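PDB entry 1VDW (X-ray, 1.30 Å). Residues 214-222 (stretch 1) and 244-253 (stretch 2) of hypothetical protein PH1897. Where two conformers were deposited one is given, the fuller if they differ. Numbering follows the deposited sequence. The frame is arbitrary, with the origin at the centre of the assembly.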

# COMPACT_ATOMS: atom_id res chain seq x y z
N ALA A 214 -5.62 4.87 20.44
CA ALA A 214 -4.23 4.47 20.27
C ALA A 214 -3.29 5.18 21.23
O ALA A 214 -3.58 6.27 21.72
CB ALA A 214 -3.77 4.74 18.83
N ILE A 215 -2.16 4.54 21.50
CA ILE A 215 -1.12 5.09 22.35
C ILE A 215 -0.02 5.47 21.36
O ILE A 215 0.37 4.65 20.53
CB ILE A 215 -0.59 4.03 23.33
CG1 ILE A 215 -1.74 3.52 24.21
CG2 ILE A 215 0.51 4.63 24.20
CD1 ILE A 215 -1.39 2.29 25.01
N VAL A 216 0.45 6.71 21.42
CA VAL A 216 1.49 7.17 20.50
C VAL A 216 2.68 7.72 21.27
O VAL A 216 2.60 8.78 21.89
CB VAL A 216 0.94 8.27 19.55
CG1 VAL A 216 1.98 8.61 18.50
CG2 VAL A 216 -0.35 7.79 18.89
N LYS A 217 3.79 7.00 21.21
CA LYS A 217 4.99 7.41 21.93
C LYS A 217 6.22 7.53 21.05
O LYS A 217 6.22 7.12 19.88
CB LYS A 217 5.25 6.43 23.07
CG LYS A 217 4.16 6.47 24.14
CD LYS A 217 4.35 5.39 25.20
CE LYS A 217 3.31 5.54 26.30
NZ LYS A 217 3.42 4.48 27.34
N ASP A 218 7.28 8.12 21.61
CA ASP A 218 8.53 8.29 20.88
C ASP A 218 9.52 7.21 21.33
O ASP A 218 9.15 6.29 22.06
CB ASP A 218 9.13 9.69 21.11
CG ASP A 218 9.39 10.00 22.58
OD1 ASP A 218 9.61 9.07 23.39
OD2 ASP A 218 9.39 11.20 22.93
N LEU A 219 10.76 7.34 20.88
CA LEU A 219 11.80 6.37 21.21
C LEU A 219 12.10 6.27 22.70
O LEU A 219 12.61 5.26 23.17
CB LEU A 219 13.10 6.71 20.46
CG LEU A 219 13.09 6.56 18.93
CD1 LEU A 219 14.41 7.06 18.36
CD2 LEU A 219 12.86 5.10 18.57
N ASP A 220 11.78 7.33 23.44
CA ASP A 220 12.02 7.35 24.88
C ASP A 220 10.83 6.83 25.67
O ASP A 220 10.83 6.86 26.90
CB ASP A 220 12.35 8.77 25.36
CG ASP A 220 13.56 9.35 24.66
OD1 ASP A 220 14.52 8.60 24.41
OD2 ASP A 220 13.55 10.57 24.38
N GLY A 221 9.80 6.36 24.97
CA GLY A 221 8.62 5.84 25.63
C GLY A 221 7.68 6.90 26.19
O GLY A 221 6.82 6.60 27.01
N LYS A 222 7.85 8.14 25.73
CA LYS A 222 7.01 9.25 26.18
C LYS A 222 6.00 9.62 25.11
O LYS A 222 6.28 9.48 23.91
CB LYS A 222 7.87 10.47 26.51
CG LYS A 222 8.76 10.31 27.74
CD LYS A 222 7.91 10.23 29.00
CE LYS A 222 8.78 10.25 30.25
NZ LYS A 222 7.95 10.23 31.49
N LEU A 244 2.32 -4.37 23.56
CA LEU A 244 2.89 -4.48 22.22
C LEU A 244 3.85 -3.32 21.98
O LEU A 244 4.95 -3.50 21.47
CB LEU A 244 1.78 -4.48 21.17
CG LEU A 244 2.20 -4.35 19.70
CD1 LEU A 244 3.17 -5.45 19.34
CD2 LEU A 244 0.96 -4.39 18.81
N LEU A 245 3.42 -2.12 22.36
CA LEU A 245 4.24 -0.94 22.18
C LEU A 245 5.57 -1.12 22.93
O LEU A 245 6.63 -0.84 22.38
CB LEU A 245 3.50 0.30 22.71
CG LEU A 245 4.02 1.67 22.26
CD1 LEU A 245 2.95 2.72 22.53
CD2 LEU A 245 5.31 2.02 22.98
N GLU A 246 5.49 -1.60 24.16
CA GLU A 246 6.70 -1.82 24.95
C GLU A 246 7.58 -2.91 24.33
O GLU A 246 8.80 -2.81 24.35
CB GLU A 246 6.34 -2.15 26.40
CG GLU A 246 5.89 -0.93 27.18
CD GLU A 246 5.57 -1.23 28.63
OE1 GLU A 246 6.33 -2.00 29.26
OE2 GLU A 246 4.57 -0.69 29.13
N THR A 247 6.94 -3.94 23.78
CA THR A 247 7.69 -5.02 23.14
C THR A 247 8.43 -4.47 21.93
O THR A 247 9.57 -4.84 21.67
CB THR A 247 6.76 -6.16 22.70
OG1 THR A 247 6.20 -6.79 23.86
CG2 THR A 247 7.52 -7.19 21.87
N ILE A 248 7.78 -3.58 21.19
CA ILE A 248 8.40 -2.99 20.01
C ILE A 248 9.62 -2.17 20.44
O ILE A 248 10.69 -2.26 19.84
CB ILE A 248 7.41 -2.09 19.25
CG1 ILE A 248 6.33 -2.96 18.60
CG2 ILE A 248 8.14 -1.26 18.19
CD1 ILE A 248 5.18 -2.18 17.99
N LEU A 249 9.46 -1.36 21.49
CA LEU A 249 10.57 -0.55 21.97
C LEU A 249 11.75 -1.42 22.39
O LEU A 249 12.91 -1.09 22.10
CB LEU A 249 10.12 0.32 23.15
CG LEU A 249 9.14 1.45 22.82
CD1 LEU A 249 8.70 2.14 24.10
CD2 LEU A 249 9.81 2.44 21.88
N ARG A 250 11.47 -2.53 23.06
CA ARG A 250 12.52 -3.44 23.49
C ARG A 250 13.19 -4.15 22.33
O ARG A 250 14.32 -4.64 22.45
CB ARG A 250 11.97 -4.50 24.46
CG ARG A 250 11.57 -3.98 25.82
CD ARG A 250 11.45 -5.10 26.86
NE ARG A 250 10.52 -6.15 26.46
CZ ARG A 250 9.19 -6.02 26.46
NH1 ARG A 250 8.64 -4.88 26.85
NH2 ARG A 250 8.43 -7.03 26.08
N SER A 251 12.51 -4.20 21.19
CA SER A 251 13.03 -4.88 20.01
C SER A 251 13.71 -3.98 18.99
O SER A 251 14.16 -4.46 17.94
CB SER A 251 11.91 -5.66 19.33
OG SER A 251 11.30 -6.57 20.22
N ILE A 252 13.78 -2.68 19.27
CA ILE A 252 14.41 -1.76 18.34
C ILE A 252 15.90 -2.04 18.18
O ILE A 252 16.62 -2.21 19.17
CB ILE A 252 14.20 -0.29 18.78
CG1 ILE A 252 12.72 0.08 18.65
CG2 ILE A 252 15.05 0.64 17.92
CD1 ILE A 252 12.39 1.51 19.02
N GLU A 253 16.34 -2.10 16.93
CA GLU A 253 17.74 -2.37 16.61
C GLU A 253 18.32 -1.20 15.82
O GLU A 253 17.58 -0.32 15.38
CB GLU A 253 17.85 -3.65 15.78
CG GLU A 253 17.42 -4.91 16.52
CD GLU A 253 17.37 -6.13 15.62
OE1 GLU A 253 16.46 -6.21 14.77
OE2 GLU A 253 18.25 -7.01 15.75

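No hydrogen bond joins these two stretches. Six residue pairs touch, and in all of them the closest atom of stretch 2 is a side-chain methyl carbon. The contact is therefore one of van der Waals packing, and it is small: 283 Å² are buried, both sides summed. The hydrogen bonds of the turn and of the helix lie within each stretch.

Stretch 1 runs as a short strand, Ile215 to Lys217, and then turns. Stretch 2 is the end of a helix followed by a short non-helical tail. The two run in the same general direction. Ile215 lies nearest Leu245, with 8.1 Å between their CA atoms, and Leu219 lies nearest Leu249, with 7.1 Å between theirs. Leu245 and Leu249 are one helical turn apart, so both point toward stretch 1. The backbone bond from Leu249 N to Leu245 O, 3.0 Å long, belongs to this turn.

The strand alternates in the usual way. Ile215 and Lys217 point toward the helix, while Val216 points away and makes no contact. Leu245 receives both of the inward side chains. Ile215 CG2 lies 3.5 Å from Leu245 CD1, an apolar pair in close contact. Lys217 CD comes within 4.0 Å of the same Leu245 CD1. Lys217 is fully extended from chi2 to chi4. Its aliphatic chain can thus pass the leucine while the charged NZ is carried onward, to a hydrogen bond just outside the stretches. Leu245 is buried and has 76 Å² covered by stretch 1, the largest share of any residue here.

Next comes a type I beta turn, Asp218 to Gly221, closed by a bond from Gly221 N to Asp218 O of 3.0 Å. The side chain of Asp218 braces it. Its OD1 accepts from Asp220 N at 2.8 Å and from Lys222 N at 3.1 Å. Beyond the turn, Asp218 N donates to Lys222 O at 2.9 Å. These bonds lie within stretch 1; the helix adds packing but no hydrogen bond.

Leu249 sits against this turn. Its CD2 is 3.9 Å from Asp218 O, and its CD1 is 4.0 Å from Gly221 CA. The leucine therefore packs largely on backbone. Gly221 has a positive phi of 77°, which by itself favours glycine. An ideal CB there would lie 3.9 Å from Leu249 CD1, close but not a clear clash.

The last pairing lies past the helical residues. Leu219 starts out sideways to stretch 2, but its end comes nearer, and its CD2 meets Ile252 CD1 at 3.6 Å. Both side chains have chi1 m and chi2 t. Ile252 points toward stretch 1 from the tail, where a weak bond from Ile252 N to Leu249 O, 3.4 Å, follows the last helical turn. The line of contact thus runs from Leu245 through Leu249 to Ile252, with apolar side-chain pairs at its two ends and backbone beneath Leu249.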